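Local coordinates for protein putative hydrolase (Campylobacter jejuni, PDB 3D6L) that acts as a hexameric hot dog fold thioesterase, probably hydrolysing long-chain fatty acyl-CoA thioesters, at residues E6-K10 / L35-A40; A13-T18 / P62-G66; S45-V49 / T116-K120; D67-S73 / V87-R93. All blocks are in the same frame, centred on the assembly; numbering follows the deposited sequence.

In the fold
The four contacts sample one hot dog fold, in which helix 26-42 lies along a five-stranded antiparallel sheet. Interaction 1 sets strand 9-12 against that helix, about 5 Å from the chain's centre. Interaction 4, about 10 Å away between centres, pairs strands 68-78 and 82-94, the first being the sheet neighbour of 9-12. Interactions 2 and 3, about 32 Å apart between centres, lie on opposite sides of the chain's centre. Along the chain, 1 and 2 alternate their segments, while 67-73 and 87-93 fall between the segments of interaction 3. A helix-on-sheet core is thus flanked by loop contacts, and all four border other subunits of the hexamer, interaction 4 through I68.

Interaction 1 of 4, residues E6-K10 / L35-A40; sequences EPKLK and LAGAIA
K8 lies along the flank of helix 26-42, facing A36, I39 and A40, while the next residue, L9, also points toward the helix. Two successive side chains can do this because K8 and L9 both pair with C71 of the adjacent strand 68-78, forming a classic beta bulge. Traced outward, the CB of K8 comes 3.7 Å from A36 O. With CG beside its own backbone N (chi1 -61°), the chain keeps close to the same carbonyl, and K8 CG is 3.9 Å from A36 O. The K8 and I39 side chains then slide past each other in opposite directions, K8 CD 3.7 Å from I39 CG2. Further bends bring the amine to the next turn, where K8 NZ stands 4.5 Å from A40 CB. L9 uses its two branches separately: L9 CD2 reaches L35 CB at 3.8 Å, whereas CD1 meets I39 CD1. Below the fork, L9 CB rests 4.2 Å from A36 CB. This is the hot dog arrangement of a helix packed on a sheet, at one of the two outermost strands of the chain's own sheet. K10 of that strand makes backbone hydrogen bonds to a second subunit, and I39 packs on I68 of that subunit. Chemically the contact is mostly apolar packing, with the K8 stem also lying against the A36 carbonyl; L9 is buried, the lysine only partly, which implies hydrophobic contact rather than charge pairing.

Interaction 2 of 4, residues A13-T18 / P62-G66; sequences AMPSDT and PVFIG
A13 and G66 supply the backbone bond of the contact, G66 N donating to A13 O over 2.9 Å. It is nearly straight, 168° at the hydrogen, and its donor is tilted slightly from the carbonyl plane. G66 adopts a positive phi of 98°, a conformation suited to glycine. A second polar feature shapes the 13-18 loop itself: M14 N donates to D17 OD2 at 2.9 Å, on the anti side of the carboxylate, while D17 N returns to M14 O. A13 also sets its methyl against a carbonyl, A13 CB lying 3.6 Å from F64 O.

Both segments are loops at one end of the hot dog sheet, leading away from strand 9-12 and into strand 68-78; a backbone bond between A13 and D67 continues the pairing of those strands.

Apolar contacts centre on I65. The I65 and P15 side chains cross at about a right angle, I65 CG2 lying 3.8 Å from P15 CG. With chi1 at -67°, the CG1-CD1 branch runs instead between T18 and P15, I65 CG1 being 3.6 Å from T18 CG2 and 3.9 Å from P15 CA. A13 CB meets V63 CG1 loosely, at 4.5 Å. I65 also packs on P20 of a fourth subunit, and M14 on T18 of the same neighbour.

Interaction 3 of 4, residues S45-V49 / T116-K120; sequences SPERV and TRDGK
R48 and R117 bring their CA atoms to 5.6 Å where the start of strand 48-58 passes a type I beta turn from T116 to G119. The turn follows strand 100-115, the sheet partner of the outermost strand 48-58, and R48 is backbone-bonded to V115 there. It is closed by G119 N donating to T116 O, and G119 takes a positive phi. From the strand side R48 extends fully, CG anti to the backbone N, and carries its guanidinium over to the turn. There R48 NH1 offers a weak, long hydrogen bond to R117 O at 3.5 Å, the acceptor lying at the guanidinium edge near its plane. Nearer the backbone on the same side chain, R48 CD passes 3.8 Å from T116 O. R117 replies in the other direction. Its CG sits between the backbone N and the carbonyl carbon (chi1 70°), and two bends turn the guanidinium to run side by side with E47. The salt bridge is single-pronged: E47 OE2 is 3.0 Å from R117 NH1, but E47 OE1 is 4.0 Å from it. Carboxylate and guanidinium planes are tilted by 45°. T116 CB lies 3.6 Å above one face of the R117 guanidinium, offset toward the rim. R48 also packs on N23 of a third subunit and E47 on G98 of a second. Since this surface contact relies on one ion pair and one weak bond, its electrostatic gain is probably modest and sensitive to solvent.

Interaction 4 of 4, residues D67-S73 / V87-R93; sequences DIISCYS and VEVTAQR
I69 and V89 interlock on one face of the antiparallel hairpin formed by strands 68-78 and 82-94, inner strands of the hot dog sheet. The strands run at 157° to each other, and pairs I68-Q92, S70-T90 and Y72-E88 each exchange two backbone hydrogen bonds. On the face of I69, C71, S73, V87, V89 and A91, where helix 26-42 touches C71, S73 and V89, V89 is the bump that splits its neighbours. The V89 and I69 side chains cross obliquely, V89 CG1, anti to the backbone N, against I69 CG2; V89 CG2 lies 4.2 Å from C71 SG. Beyond, V87 CG2 sits 4.0 Å from S73 OG.

The other face is filled differently. The Y72 ring meets T90 at about a right angle, presenting its edge: Y72 CE1 is 3.6 Å from T90 OG1. E88 O also lies near the ring plane, while the carboxylate of E88 leads away to hydrogen-bond with S107. At the end of the pair D67 leans over A91, D67 OD1 3.6 Å from A91 CB. In a salt bridge D67 OD1 meets R93 NH1 at 2.7 Å, at the guanidinium edge; the hydrogen bond within it is weak and bent, 128° at the hydrogen. The same oxygen accepts a bond from F64 N. A water sits beside I68, S70 and T90: it donates to I68 O at 2.7 Å, and S70 OG hydrogen-bonds to it at 2.8 Å, with T90 OG1 at 3.2 Å from the same water.

Interaction 1 of 4, residues E6-K10 / L35-A40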
loop_
_atom_site.group_PDB
_atom_site.type_symbol
_atom_site.label_atom_id
_atom_site.label_comp_id
_atom_site.label_asym_id
_atom_site.label_seq_id
_atom_site.Cartn_x
_atom_site.Cartn_y
_atom_site.Cartn_z
ATOM N N GLU A 6 -9.591 -25.687 10.106
ATOM C CA GLU A 6 -10.000 -24.599 9.223
ATOM C C GLU A 6 -8.823 -23.629 8.991
ATOM O O GLU A 6 -7.844 -23.659 9.745
ATOM C CB GLU A 6 -11.273 -23.895 9.750
ATOM C CG GLU A 6 -11.175 -23.241 11.122
ATOM C CD GLU A 6 -12.351 -22.295 11.428
ATOM O OE1 GLU A 6 -13.530 -22.722 11.307
ATOM O OE2 GLU A 6 -12.089 -21.122 11.804
ATOM N N PRO A 7 -8.900 -22.788 7.935
ATOM C CA PRO A 7 -7.793 -21.887 7.615
ATOM C C PRO A 7 -7.484 -20.910 8.739
ATOM O O PRO A 7 -8.401 -20.441 9.424
ATOM C CB PRO A 7 -8.305 -21.113 6.395
ATOM C CG PRO A 7 -9.384 -21.939 5.832
ATOM C CD PRO A 7 -10.012 -22.635 6.980
ATOM N N LYS A 8 -6.198 -20.616 8.917
ATOM C CA LYS A 8 -5.753 -19.609 9.877
ATOM C C LYS A 8 -5.841 -18.217 9.254
ATOM O O LYS A 8 -6.052 -17.224 9.955
ATOM C CB LYS A 8 -4.330 -19.910 10.360
ATOM C CG LYS A 8 -4.195 -21.252 11.078
ATOM C CD LYS A 8 -4.735 -21.192 12.500
ATOM C CE LYS A 8 -5.444 -22.494 12.905
ATOM N NZ LYS A 8 -4.649 -23.739 12.644
ATOM N N LEU A 9 -5.685 -18.165 7.934
ATOM C CA LEU A 9 -5.896 -16.957 7.149
ATOM C C LEU A 9 -6.689 -17.284 5.903
ATOM O O LEU A 9 -6.573 -18.378 5.355
ATOM C CB LEU A 9 -4.561 -16.324 6.749
ATOM C CG LEU A 9 -4.131 -14.995 7.372
ATOM C CD1 LEU A 9 -4.222 -15.000 8.885
ATOM C CD2 LEU A 9 -2.709 -14.651 6.938
ATOM N N LYS A 10 -7.489 -16.314 5.465
ATOM C CA LYS A 10 -8.274 -16.399 4.245
ATOM C C LYS A 10 -8.394 -14.974 3.657
ATOM O O LYS A 10 -9.016 -14.086 4.253
ATOM C CB LYS A 10 -9.636 -17.023 4.555
ATOM C CG LYS A 10 -10.390 -17.586 3.363
ATOM C CD LYS A 10 -11.286 -18.753 3.804
ATOM C CE LYS A 10 -12.643 -18.793 3.075
ATOM N NZ LYS A 10 -12.596 -19.342 1.687
ATOM N N LEU A 35 2.335 -14.933 8.546
ATOM C CA LEU A 35 1.242 -14.555 9.448
ATOM C C LEU A 35 0.354 -15.727 9.896
ATOM O O LEU A 35 -0.024 -15.805 11.073
ATOM C CB LEU A 35 0.390 -13.452 8.823
ATOM C CG LEU A 35 1.012 -12.057 8.737
ATOM C CD1 LEU A 35 0.105 -11.129 7.924
ATOM C CD2 LEU A 35 1.313 -11.467 10.126
ATOM N N ALA A 36 0.013 -16.617 8.958
ATOM C CA ALA A 36 -0.824 -17.793 9.247
ATOM C C ALA A 36 -0.122 -18.772 10.183
ATOM O O ALA A 36 -0.750 -19.324 11.086
ATOM C CB ALA A 36 -1.223 -18.491 7.969
ATOM N N GLY A 37 1.177 -18.981 9.964
ATOM C CA GLY A 37 1.983 -19.821 10.845
ATOM C C GLY A 37 2.006 -19.263 12.254
ATOM O O GLY A 37 1.888 -20.009 13.223
ATOM N N ALA A 38 2.141 -17.942 12.362
ATOM C CA ALA A 38 2.233 -17.262 13.653
ATOM C C ALA A 38 0.975 -17.460 14.505
ATOM O O ALA A 38 1.070 -17.726 15.717
ATOM C CB ALA A 38 2.519 -15.790 13.451
ATOM N N ILE A 39 -0.196 -17.342 13.873
ATOM C CA ILE A 39 -1.474 -17.600 14.542
ATOM C C ILE A 39 -1.503 -19.008 15.133
ATOM O O ILE A 39 -2.006 -19.209 16.246
ATOM C CB ILE A 39 -2.678 -17.421 13.579
ATOM C CG1 ILE A 39 -2.871 -15.942 13.239
ATOM C CG2 ILE A 39 -3.976 -17.993 14.196
ATOM C CD1 ILE A 39 -3.730 -15.719 12.032
ATOM N N ALA A 40 -0.961 -19.970 14.385
ATOM C CA ALA A 40 -0.908 -21.363 14.823
ATOM C C ALA A 40 0.070 -21.538 15.972
ATOM O O ALA A 40 -0.235 -22.230 16.943
ATOM C CB ALA A 40 -0.547 -22.283 13.670
#

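Interaction 2 of 4, residues A13-T18 / P62-G66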
loop_
_atom_site.group_PDB
_atom_site.type_symbol
_atom_site.label_atom_id
_atom_site.label_comp_id
_atom_site.label_asym_id
_atom_site.label_seq_id
_atom_site.Cartn_x
_atom_site.Cartn_y
_atom_site.Cartn_z
ATOM N N ALA A 13 -6.720 -12.437 -3.276
ATOM C CA ALA A 13 -5.555 -11.883 -3.968
ATOM C C ALA A 13 -5.997 -10.724 -4.861
ATOM O O ALA A 13 -6.770 -10.913 -5.799
ATOM C CB ALA A 13 -4.842 -12.953 -4.772
ATOM N N MET A 14 -5.512 -9.524 -4.559
ATOM C CA MET A 14 -5.934 -8.316 -5.265
ATOM C C MET A 14 -4.967 -7.917 -6.387
ATOM O O MET A 14 -3.793 -8.295 -6.360
ATOM C CB MET A 14 -6.133 -7.178 -4.264
ATOM C CG MET A 14 -7.242 -7.450 -3.238
ATOM S SD MET A 14 -8.919 -7.532 -3.933
ATOM C CE MET A 14 -9.279 -5.789 -4.201
ATOM N N PRO A 15 -5.462 -7.181 -7.403
ATOM C CA PRO A 15 -4.604 -6.752 -8.518
ATOM C C PRO A 15 -3.328 -5.994 -8.115
ATOM O O PRO A 15 -2.358 -5.987 -8.887
ATOM C CB PRO A 15 -5.533 -5.847 -9.342
ATOM C CG PRO A 15 -6.903 -6.392 -9.070
ATOM C CD PRO A 15 -6.864 -6.755 -7.606
ATOM N N SER A 16 -3.325 -5.384 -6.928
ATOM C CA SER A 16 -2.165 -4.644 -6.432
ATOM C C SER A 16 -1.070 -5.571 -5.893
ATOM O O SER A 16 0.051 -5.118 -5.637
ATOM C CB SER A 16 -2.578 -3.625 -5.364
ATOM O OG SER A 16 -2.882 -4.256 -4.137
ATOM N N ASP A 17 -1.391 -6.859 -5.742
ATOM C CA ASP A 17 -0.449 -7.840 -5.194
ATOM C C ASP A 17 0.288 -8.641 -6.259
ATOM O O ASP A 17 0.751 -9.746 -5.970
ATOM C CB ASP A 17 -1.177 -8.830 -4.274
ATOM C CG ASP A 17 -2.036 -8.146 -3.219
ATOM O OD1 ASP A 17 -1.535 -7.220 -2.536
ATOM O OD2 ASP A 17 -3.211 -8.563 -3.066
ATOM N N THR A 18 0.385 -8.114 -7.481
ATOM C CA THR A 18 1.028 -8.855 -8.583
ATOM C C THR A 18 2.522 -8.577 -8.754
ATOM O O THR A 18 3.044 -7.595 -8.231
ATOM C CB THR A 18 0.320 -8.649 -9.948
ATOM O OG1 THR A 18 0.132 -7.253 -10.201
ATOM C CG2 THR A 18 -1.019 -9.360 -9.962
ATOM N N PRO A 62 1.241 -21.265 -9.738
ATOM C CA PRO A 62 0.992 -19.813 -9.778
ATOM C C PRO A 62 -0.298 -19.423 -9.058
ATOM O O PRO A 62 -1.270 -20.198 -9.022
ATOM C CB PRO A 62 0.824 -19.514 -11.269
ATOM C CG PRO A 62 1.379 -20.694 -11.991
ATOM C CD PRO A 62 1.238 -21.865 -11.087
ATOM N N VAL A 63 -0.297 -18.227 -8.483
ATOM C CA VAL A 63 -1.498 -17.647 -7.886
ATOM C C VAL A 63 -1.946 -16.489 -8.790
ATOM O O VAL A 63 -1.104 -15.724 -9.283
ATOM C CB VAL A 63 -1.233 -17.172 -6.431
ATOM C CG1 VAL A 63 -2.482 -16.591 -5.797
ATOM C CG2 VAL A 63 -0.719 -18.325 -5.590
ATOM N N PHE A 64 -3.256 -16.386 -9.026
ATOM C CA PHE A 64 -3.811 -15.341 -9.892
ATOM C C PHE A 64 -4.640 -14.314 -9.136
ATOM O O PHE A 64 -5.130 -14.578 -8.024
ATOM C CB PHE A 64 -4.674 -15.945 -11.011
ATOM C CG PHE A 64 -3.962 -16.973 -11.849
ATOM C CD1 PHE A 64 -4.629 -18.119 -12.266
ATOM C CD2 PHE A 64 -2.624 -16.798 -12.221
ATOM C CE1 PHE A 64 -3.980 -19.084 -13.033
ATOM C CE2 PHE A 64 -1.963 -17.750 -12.990
ATOM C CZ PHE A 64 -2.638 -18.897 -13.397
ATOM N N ILE A 65 -4.795 -13.143 -9.757
ATOM C CA ILE A 65 -5.745 -12.131 -9.304
ATOM C C ILE A 65 -7.116 -12.774 -9.127
ATOM O O ILE A 65 -7.586 -13.527 -9.992
ATOM C CB ILE A 65 -5.838 -10.958 -10.316
ATOM C CG1 ILE A 65 -4.515 -10.172 -10.350
ATOM C CG2 ILE A 65 -7.015 -10.041 -9.992
ATOM C CD1 ILE A 65 -4.353 -9.223 -11.532
ATOM N N GLY A 66 -7.748 -12.494 -7.993
ATOM C CA GLY A 66 -9.101 -12.984 -7.750
ATOM C C GLY A 66 -9.188 -14.236 -6.906
ATOM O O GLY A 66 -10.229 -14.479 -6.292
#

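Interaction 3 of 4, residues S45-V49 / T116-K120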
loop_
_atom_site.group_PDB
_atom_site.type_symbol
_atom_site.label_atom_id
_atom_site.label_comp_id
_atom_site.label_asym_id
_atom_site.label_seq_id
_atom_site.Cartn_x
_atom_site.Cartn_y
_atom_site.Cartn_z
ATOM N N SER A 45 1.774 -20.122 22.516
ATOM C CA SER A 45 2.431 -18.940 23.060
ATOM C C SER A 45 1.605 -17.690 22.754
ATOM O O SER A 45 1.970 -16.903 21.870
ATOM C CB SER A 45 3.834 -18.809 22.465
ATOM O OG SER A 45 4.445 -17.592 22.847
ATOM N N PRO A 46 0.500 -17.492 23.499
ATOM C CA PRO A 46 -0.555 -16.504 23.223
ATOM C C PRO A 46 -0.101 -15.054 23.002
ATOM O O PRO A 46 -0.609 -14.400 22.081
ATOM C CB PRO A 46 -1.455 -16.603 24.458
ATOM C CG PRO A 46 -1.242 -17.998 24.958
ATOM C CD PRO A 46 0.210 -18.263 24.722
ATOM N N GLU A 47 0.825 -14.555 23.825
ATOM C CA GLU A 47 1.243 -13.143 23.762
ATOM C C GLU A 47 1.954 -12.736 22.475
ATOM O O GLU A 47 1.550 -11.772 21.829
ATOM C CB GLU A 47 2.126 -12.754 24.958
ATOM C CG GLU A 47 1.348 -12.379 26.215
ATOM C CD GLU A 47 1.232 -13.542 27.194
ATOM O OE1 GLU A 47 1.268 -14.722 26.751
ATOM O OE2 GLU A 47 1.113 -13.267 28.416
ATOM N N ARG A 48 3.016 -13.459 22.121
ATOM C CA ARG A 48 3.869 -13.076 21.000
ATOM C C ARG A 48 4.762 -14.228 20.537
ATOM O O ARG A 48 5.231 -15.033 21.338
ATOM C CB ARG A 48 4.740 -11.869 21.390
ATOM C CG ARG A 48 5.413 -11.151 20.228
ATOM C CD ARG A 48 6.466 -10.172 20.707
ATOM N NE ARG A 48 7.372 -9.821 19.619
ATOM C CZ ARG A 48 8.323 -8.890 19.682
ATOM N NH1 ARG A 48 8.519 -8.188 20.788
ATOM N NH2 ARG A 48 9.081 -8.654 18.625
ATOM N N VAL A 49 4.980 -14.313 19.233
ATOM C CA VAL A 49 6.040 -15.160 18.697
ATOM C C VAL A 49 6.884 -14.325 17.735
ATOM O O VAL A 49 6.379 -13.364 17.129
ATOM C CB VAL A 49 5.500 -16.450 18.014
ATOM C CG1 VAL A 49 4.851 -17.393 19.048
ATOM C CG2 VAL A 49 4.530 -16.127 16.869
ATOM N N THR A 116 8.131 -13.211 25.390
ATOM C CA THR A 116 7.366 -12.204 26.111
ATOM C C THR A 116 7.047 -11.050 25.167
ATOM O O THR A 116 7.762 -10.810 24.195
ATOM C CB THR A 116 8.150 -11.658 27.326
ATOM O OG1 THR A 116 9.454 -11.235 26.906
ATOM C CG2 THR A 116 8.287 -12.730 28.422
ATOM N N ARG A 117 5.977 -10.325 25.463
ATOM C CA ARG A 117 5.594 -9.159 24.670
ATOM C C ARG A 117 6.733 -8.136 24.461
ATOM O O ARG A 117 6.628 -7.278 23.581
ATOM C CB ARG A 117 4.292 -8.514 25.209
ATOM C CG ARG A 117 4.366 -7.788 26.578
ATOM C CD ARG A 117 4.672 -8.693 27.817
ATOM N NE ARG A 117 4.163 -10.063 27.687
ATOM C CZ ARG A 117 4.494 -11.080 28.484
ATOM N NH1 ARG A 117 3.989 -12.291 28.266
ATOM N NH2 ARG A 117 5.333 -10.895 29.498
ATOM N N ASP A 118 7.821 -8.247 25.235
ATOM C CA ASP A 118 9.009 -7.390 25.031
ATOM C C ASP A 118 10.204 -8.111 24.371
ATOM O O ASP A 118 11.306 -7.562 24.263
ATOM C CB ASP A 118 9.388 -6.614 26.323
ATOM C CG ASP A 118 10.555 -7.248 27.111
ATOM O OD1 ASP A 118 11.384 -6.474 27.662
ATOM O OD2 ASP A 118 10.650 -8.502 27.192
ATOM N N GLY A 119 9.965 -9.345 23.930
ATOM C CA GLY A 119 10.894 -10.068 23.063
ATOM C C GLY A 119 11.938 -10.964 23.705
ATOM O O GLY A 119 12.925 -11.324 23.057
ATOM N N LYS A 120 11.738 -11.332 24.968
ATOM C CA LYS A 120 12.661 -12.254 25.643
ATOM C C LYS A 120 12.115 -13.673 25.593
ATOM O O LYS A 120 10.902 -13.877 25.646
ATOM C CB LYS A 120 12.932 -11.815 27.083
ATOM C CG LYS A 120 13.545 -10.410 27.195
ATOM C CD LYS A 120 14.193 -10.166 28.565
ATOM C CE LYS A 120 15.657 -10.653 28.612
ATOM N NZ LYS A 120 16.264 -10.484 29.963
#

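Interaction 4 of 4, residues D67-S73 / V87-R93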
loop_
_atom_site.group_PDB
_atom_site.type_symbol
_atom_site.label_atom_id
_atom_site.label_comp_id
_atom_site.label_asym_id
_atom_site.label_seq_id
_atom_site.Cartn_x
_atom_site.Cartn_y
_atom_site.Cartn_z
ATOM N N ASP A 67 -8.106 -15.026 -6.875
ATOM C CA ASP A 67 -8.022 -16.228 -6.022
ATOM C C ASP A 67 -8.348 -15.896 -4.579
ATOM O O ASP A 67 -7.923 -14.861 -4.059
ATOM C CB ASP A 67 -6.618 -16.846 -6.033
ATOM C CG ASP A 67 -6.248 -17.481 -7.356
ATOM O OD1 ASP A 67 -5.046 -17.784 -7.523
ATOM O OD2 ASP A 67 -7.130 -17.679 -8.225
ATOM N N ILE A 68 -9.118 -16.777 -3.947
ATOM C CA ILE A 68 -9.313 -16.744 -2.508
ATOM C C ILE A 68 -8.229 -17.652 -1.952
ATOM O O ILE A 68 -8.226 -18.859 -2.220
ATOM C CB ILE A 68 -10.723 -17.260 -2.093
ATOM C CG1 ILE A 68 -11.824 -16.754 -3.052
ATOM C CG2 ILE A 68 -11.029 -16.913 -0.626
ATOM C CD1 ILE A 68 -11.963 -15.235 -3.167
ATOM N N ILE A 69 -7.277 -17.070 -1.228
ATOM C CA ILE A 69 -6.171 -17.836 -0.669
ATOM C C ILE A 69 -6.464 -18.219 0.770
ATOM O O ILE A 69 -6.780 -17.371 1.599
ATOM C CB ILE A 69 -4.808 -17.097 -0.804
ATOM C CG1 ILE A 69 -4.238 -17.287 -2.210
ATOM C CG2 ILE A 69 -3.777 -17.633 0.174
ATOM C CD1 ILE A 69 -4.834 -16.347 -3.209
ATOM N N SER A 70 -6.380 -19.518 1.037
ATOM C CA SER A 70 -6.568 -20.056 2.371
ATOM C C SER A 70 -5.245 -20.632 2.839
ATOM O O SER A 70 -4.590 -21.372 2.107
ATOM C CB SER A 70 -7.654 -21.128 2.367
ATOM O OG SER A 70 -8.926 -20.550 2.106
ATOM N N CYS A 71 -4.851 -20.262 4.053
ATOM C CA CYS A 71 -3.622 -20.743 4.654
ATOM C C CYS A 71 -3.955 -21.628 5.830
ATOM O O CYS A 71 -4.517 -21.169 6.833
ATOM C CB CYS A 71 -2.752 -19.581 5.138
ATOM S SG CYS A 71 -2.307 -18.390 3.878
ATOM N N TYR A 72 -3.590 -22.896 5.689
ATOM C CA TYR A 72 -3.777 -23.897 6.715
ATOM C C TYR A 72 -2.464 -24.135 7.434
ATOM O O TYR A 72 -1.392 -24.006 6.845
ATOM C CB TYR A 72 -4.250 -25.198 6.083
ATOM C CG TYR A 72 -5.565 -25.078 5.358
ATOM C CD1 TYR A 72 -5.616 -24.669 4.021
ATOM C CD2 TYR A 72 -6.771 -25.376 6.011
ATOM C CE1 TYR A 72 -6.834 -24.563 3.349
ATOM C CE2 TYR A 72 -7.998 -25.279 5.345
ATOM C CZ TYR A 72 -8.018 -24.869 4.018
ATOM O OH TYR A 72 -9.220 -24.771 3.359
ATOM N N SER A 73 -2.559 -24.507 8.703
ATOM C CA SER A 73 -1.386 -24.701 9.535
ATOM C C SER A 73 -1.463 -25.962 10.368
ATOM O O SER A 73 -2.530 -26.325 10.873
ATOM C CB SER A 73 -1.209 -23.510 10.454
ATOM O OG SER A 73 -1.098 -22.330 9.681
ATOM N N VAL A 87 2.777 -24.909 6.818
ATOM C CA VAL A 87 1.738 -24.060 6.258
ATOM C C VAL A 87 1.451 -24.501 4.837
ATOM O O VAL A 87 2.363 -24.643 4.027
ATOM C CB VAL A 87 2.126 -22.561 6.296
ATOM C CG1 VAL A 87 1.021 -21.702 5.685
ATOM C CG2 VAL A 87 2.423 -22.114 7.739
ATOM N N GLU A 88 0.175 -24.728 4.550
ATOM C CA GLU A 88 -0.258 -25.108 3.221
ATOM C C GLU A 88 -1.204 -24.052 2.708
ATOM O O GLU A 88 -2.152 -23.667 3.393
ATOM C CB GLU A 88 -0.966 -26.462 3.246
ATOM C CG GLU A 88 -0.069 -27.628 3.624
ATOM C CD GLU A 88 0.909 -28.011 2.524
ATOM O OE1 GLU A 88 0.664 -27.660 1.348
ATOM O OE2 GLU A 88 1.928 -28.668 2.843
ATOM N N VAL A 89 -0.947 -23.586 1.493
ATOM C CA VAL A 89 -1.779 -22.563 0.893
ATOM C C VAL A 89 -2.580 -23.164 -0.262
ATOM O O VAL A 89 -2.022 -23.864 -1.113
ATOM C CB VAL A 89 -0.929 -21.356 0.419
ATOM C CG1 VAL A 89 -1.813 -20.201 0.019
ATOM C CG2 VAL A 89 0.038 -20.920 1.512
ATOM N N THR A 90 -3.890 -22.901 -0.273
ATOM C CA THR A 90 -4.775 -23.310 -1.363
ATOM C C THR A 90 -5.395 -22.081 -2.043
ATOM O O THR A 90 -5.759 -21.116 -1.372
ATOM C CB THR A 90 -5.915 -24.233 -0.864
ATOM O OG1 THR A 90 -6.846 -23.473 -0.083
ATOM C CG2 THR A 90 -5.374 -25.382 -0.011
ATOM N N ALA A 91 -5.508 -22.115 -3.369
ATOM C CA ALA A 91 -6.209 -21.065 -4.102
ATOM C C ALA A 91 -7.556 -21.574 -4.605
ATOM O O ALA A 91 -7.641 -22.633 -5.230
ATOM C CB ALA A 91 -5.372 -20.544 -5.249
ATOM N N GLN A 92 -8.610 -20.825 -4.300
ATOM C CA GLN A 92 -9.944 -21.128 -4.799
ATOM C C GLN A 92 -10.244 -20.206 -5.977
ATOM O O GLN A 92 -10.130 -18.987 -5.874
ATOM C CB GLN A 92 -10.967 -20.952 -3.686
ATOM C CG GLN A 92 -12.269 -21.663 -3.920
ATOM C CD GLN A 92 -13.267 -21.383 -2.811
ATOM O OE1 GLN A 92 -12.976 -21.595 -1.620
ATOM N NE2 GLN A 92 -14.449 -20.894 -3.191
ATOM N N ARG A 93 -10.633 -20.809 -7.089
ATOM C CA ARG A 93 -10.548 -20.189 -8.398
ATOM C C ARG A 93 -11.757 -20.597 -9.229
ATOM O O ARG A 93 -12.215 -21.732 -9.128
ATOM C CB ARG A 93 -9.256 -20.683 -9.065
ATOM C CG ARG A 93 -8.873 -20.028 -10.371
ATOM C CD ARG A 93 -7.416 -19.608 -10.323
ATOM N NE ARG A 93 -6.480 -20.690 -10.601
ATOM C CZ ARG A 93 -5.228 -20.753 -10.144
ATOM N NH1 ARG A 93 -4.735 -19.813 -9.343
ATOM N NH2 ARG A 93 -4.459 -21.776 -10.486
HETATM O O HOH W 1 -8.824 -21.012 -0.691
#